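Local coordinates for protein 4-oxalmesaconate hydratase (Pseudomonas putida, PDB 5CGZ) that hydrates the enol form of oxalomesaconate to 4-carboxy-4-hydroxy-2-oxoadipate, the third step of gallate degradation, using one zinc ion per subunit, at residues A[32-43]-A[76-87]. Sequence-based numbering, arbitrary orientation.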
# COMPACT_ATOMS: atom_id res chain seq x y z
N MET A 32 -29.09 11.84 -17.40
CA MET A 32 -28.27 11.92 -16.20
C MET A 32 -29.14 12.18 -14.99
O MET A 32 -29.90 13.15 -14.98
CB MET A 32 -27.21 13.01 -16.35
CG MET A 32 -26.21 12.75 -17.49
SD MET A 32 -25.30 11.20 -17.31
CE MET A 32 -24.58 11.43 -15.67
N HIS A 33 -29.04 11.33 -13.98
CA HIS A 33 -29.78 11.52 -12.73
C HIS A 33 -28.85 11.69 -11.54
O HIS A 33 -27.90 10.93 -11.36
CB HIS A 33 -30.72 10.34 -12.47
CG HIS A 33 -31.62 10.55 -11.29
ND1 HIS A 33 -32.52 11.59 -11.21
CD2 HIS A 33 -31.74 9.86 -10.12
CE1 HIS A 33 -33.16 11.53 -10.05
NE2 HIS A 33 -32.70 10.49 -9.37
N VAL A 34 -29.16 12.68 -10.70
CA VAL A 34 -28.38 12.96 -9.50
C VAL A 34 -29.20 12.69 -8.25
O VAL A 34 -30.32 13.19 -8.11
CB VAL A 34 -27.88 14.42 -9.49
CG1 VAL A 34 -27.14 14.74 -8.20
CG2 VAL A 34 -26.99 14.68 -10.69
N VAL A 35 -28.65 11.89 -7.34
CA VAL A 35 -29.19 11.79 -5.99
C VAL A 35 -28.31 12.58 -5.02
O VAL A 35 -27.11 12.29 -4.90
CB VAL A 35 -29.28 10.33 -5.49
CG1 VAL A 35 -29.68 10.31 -4.02
CG2 VAL A 35 -30.24 9.52 -6.33
N CYS A 36 -28.89 13.58 -4.36
CA CYS A 36 -28.24 14.28 -3.26
C CYS A 36 -28.74 13.72 -1.94
O CYS A 36 -29.90 13.92 -1.58
CB CYS A 36 -28.51 15.78 -3.32
SG CYS A 36 -27.94 16.59 -4.81
N LEU A 37 -27.87 13.03 -1.21
CA LEU A 37 -28.31 12.35 0.00
C LEU A 37 -28.70 13.36 1.08
O LEU A 37 -29.63 13.12 1.86
CB LEU A 37 -27.22 11.40 0.52
CG LEU A 37 -26.88 10.23 -0.41
CD1 LEU A 37 -25.65 9.48 0.08
CD2 LEU A 37 -28.06 9.28 -0.56
N SER A 38 -28.00 14.49 1.12
CA SER A 38 -28.30 15.56 2.06
C SER A 38 -28.04 16.89 1.38
O SER A 38 -27.65 16.91 0.22
CB SER A 38 -27.46 15.43 3.34
OG SER A 38 -26.13 15.89 3.11
N PHE A 39 -28.25 18.00 2.08
CA PHE A 39 -28.03 19.31 1.48
C PHE A 39 -26.72 19.95 1.92
O PHE A 39 -26.40 21.07 1.49
CB PHE A 39 -29.19 20.25 1.81
CG PHE A 39 -30.52 19.82 1.25
CD1 PHE A 39 -30.87 20.14 -0.05
CD2 PHE A 39 -31.41 19.11 2.03
CE1 PHE A 39 -32.10 19.75 -0.57
CE2 PHE A 39 -32.64 18.71 1.52
CZ PHE A 39 -32.99 19.04 0.22
N GLY A 40 -25.96 19.27 2.79
CA GLY A 40 -24.78 19.88 3.39
C GLY A 40 -25.18 21.04 4.28
O GLY A 40 -24.43 22.01 4.46
N GLU A 41 -26.39 20.94 4.83
CA GLU A 41 -27.00 22.05 5.57
C GLU A 41 -26.22 22.43 6.84
O GLU A 41 -26.17 23.60 7.21
CB GLU A 41 -28.46 21.71 5.91
CG GLU A 41 -28.69 20.44 6.76
CD GLU A 41 -28.86 19.17 5.93
OE1 GLU A 41 -28.42 19.14 4.76
OE2 GLU A 41 -29.42 18.18 6.46
N ARG A 42 -25.58 21.47 7.49
CA ARG A 42 -24.86 21.78 8.73
C ARG A 42 -23.36 22.03 8.53
O ARG A 42 -22.78 22.89 9.21
CB ARG A 42 -25.07 20.65 9.74
CG ARG A 42 -26.51 20.54 10.22
CD ARG A 42 -26.94 19.10 10.47
NE ARG A 42 -26.13 18.45 11.50
CZ ARG A 42 -26.39 18.53 12.81
NH1 ARG A 42 -27.42 19.25 13.23
NH2 ARG A 42 -25.61 17.90 13.68
N GLY A 43 -22.72 21.31 7.61
CA GLY A 43 -21.28 21.41 7.48
C GLY A 43 -20.73 22.03 6.20
O GLY A 43 -19.52 22.23 6.09
N ALA A 76 -29.32 17.57 -16.08
CA ALA A 76 -29.60 16.38 -15.28
C ALA A 76 -30.89 16.54 -14.51
O ALA A 76 -31.32 17.66 -14.25
CB ALA A 76 -28.47 16.12 -14.30
N SER A 77 -31.51 15.42 -14.14
CA SER A 77 -32.56 15.47 -13.14
C SER A 77 -31.91 15.26 -11.78
O SER A 77 -30.80 14.72 -11.69
CB SER A 77 -33.63 14.41 -13.41
OG SER A 77 -33.07 13.10 -13.42
N VAL A 78 -32.57 15.71 -10.71
CA VAL A 78 -32.01 15.59 -9.37
C VAL A 78 -33.10 15.30 -8.34
O VAL A 78 -34.21 15.83 -8.42
CB VAL A 78 -31.25 16.88 -8.97
CG1 VAL A 78 -32.16 18.08 -9.06
CG2 VAL A 78 -30.64 16.74 -7.57
N GLU A 79 -32.79 14.43 -7.38
CA GLU A 79 -33.70 14.20 -6.27
C GLU A 79 -32.94 14.31 -4.96
O GLU A 79 -31.71 14.18 -4.93
CB GLU A 79 -34.40 12.84 -6.39
CG GLU A 79 -33.52 11.65 -6.11
CD GLU A 79 -34.25 10.33 -6.33
OE1 GLU A 79 -34.01 9.67 -7.37
OE2 GLU A 79 -35.05 9.94 -5.46
N PHE A 80 -33.68 14.53 -3.87
CA PHE A 80 -33.08 14.82 -2.57
C PHE A 80 -33.57 13.86 -1.49
O PHE A 80 -34.75 13.89 -1.14
CB PHE A 80 -33.39 16.27 -2.19
CG PHE A 80 -32.97 17.27 -3.23
CD1 PHE A 80 -31.67 17.75 -3.26
CD2 PHE A 80 -33.87 17.71 -4.19
CE1 PHE A 80 -31.27 18.66 -4.23
CE2 PHE A 80 -33.48 18.62 -5.16
CZ PHE A 80 -32.18 19.09 -5.18
N PHE A 81 -32.69 13.00 -0.98
CA PHE A 81 -33.11 12.06 0.06
C PHE A 81 -33.30 12.76 1.40
O PHE A 81 -34.02 12.26 2.27
CB PHE A 81 -32.10 10.92 0.24
CG PHE A 81 -32.24 9.81 -0.75
CD1 PHE A 81 -32.93 9.99 -1.95
CD2 PHE A 81 -31.69 8.56 -0.49
CE1 PHE A 81 -33.05 8.96 -2.86
CE2 PHE A 81 -31.80 7.53 -1.40
CZ PHE A 81 -32.48 7.73 -2.60
N ASP A 82 -32.63 13.90 1.58
CA ASP A 82 -32.71 14.67 2.83
C ASP A 82 -32.50 13.83 4.10
O ASP A 82 -33.35 13.85 4.99
CB ASP A 82 -34.07 15.38 2.90
CG ASP A 82 -34.14 16.41 4.03
OD1 ASP A 82 -33.08 16.94 4.45
OD2 ASP A 82 -35.25 16.68 4.51
N ILE A 83 -31.37 13.13 4.20
CA ILE A 83 -31.14 12.31 5.39
C ILE A 83 -30.24 12.99 6.43
O ILE A 83 -30.00 12.42 7.50
CB ILE A 83 -30.51 10.93 5.04
CG1 ILE A 83 -29.11 11.11 4.44
CG2 ILE A 83 -31.44 10.14 4.10
CD1 ILE A 83 -28.41 9.77 4.13
N GLY A 84 -29.77 14.19 6.14
CA GLY A 84 -28.99 14.95 7.11
C GLY A 84 -27.48 14.77 6.99
O GLY A 84 -27.00 13.66 6.74
N ASP A 85 -26.73 15.85 7.18
CA ASP A 85 -25.27 15.81 7.13
C ASP A 85 -24.65 16.11 8.49
O ASP A 85 -25.33 16.62 9.38
CB ASP A 85 -24.74 16.81 6.10
CG ASP A 85 -24.94 18.25 6.54
OD1 ASP A 85 -26.00 18.55 7.14
OD2 ASP A 85 -24.03 19.08 6.32
N TYR A 86 -23.37 15.79 8.65
CA TYR A 86 -22.60 16.15 9.84
C TYR A 86 -23.32 15.90 11.15
O TYR A 86 -23.58 16.84 11.89
CB TYR A 86 -22.21 17.63 9.80
CG TYR A 86 -21.06 17.96 8.88
CD1 TYR A 86 -21.19 17.85 7.51
CD2 TYR A 86 -19.85 18.43 9.40
CE1 TYR A 86 -20.14 18.17 6.66
CE2 TYR A 86 -18.79 18.75 8.55
CZ TYR A 86 -18.94 18.62 7.19
OH TYR A 86 -17.91 18.95 6.34
N PRO A 87 -23.61 14.62 11.47
CA PRO A 87 -23.21 13.45 10.70
C PRO A 87 -24.30 12.94 9.77
O PRO A 87 -25.49 12.94 10.13
CB PRO A 87 -22.94 12.41 11.79
CG PRO A 87 -24.04 12.72 12.80
CD PRO A 87 -24.19 14.25 12.77
O HOH W 1 -32.89 11.91 -15.81
O HOH W 2 -31.00 15.90 0.29
O HOH W 3 -30.33 16.50 4.46
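V34 and V78 pair on parallel strands 32-36 and 76-80, the latter an edge strand of the Rossmann-like sheet within this chain; V34 CG1 meets V78 CG2, continuing a ridge from A76 to C36 and F80. On the other face, beside helix 92-105, the H33 ring bridges S77 OG and E79: NE2 meets OE1 at 2.5 Å, in the ring plane, on the carboxylate's anti lone pair. V35 CG1 bulges over one face of the F81 ring, 3.9 Å from its centroid. Where the strands end, F39 crosses F80 at about a right angle, CE1 against CD1, the ring planes near parallel but barely overlapping. G43 sets its CA over the centre of the Y86 ring, a CH-pi contact 3.4 Å from the centroid; a side chain there would collide with the ring. D85 fills the hollow of the 40-43 turn; with CG between backbone N and carbonyl carbon (chi1 70°), OD1 accepts from R42 N and OD2 from G43 N (2.9 Å). R42 grips Y86 O side-on with NE and NH2, while NH1 pairs with E56. Replacing R42 with an alanine would probably leave Y86 O without these donors and E56 without this cationic mate. The two N-H groups fix the D85 carboxylate's rotation beside zinc ligand H10.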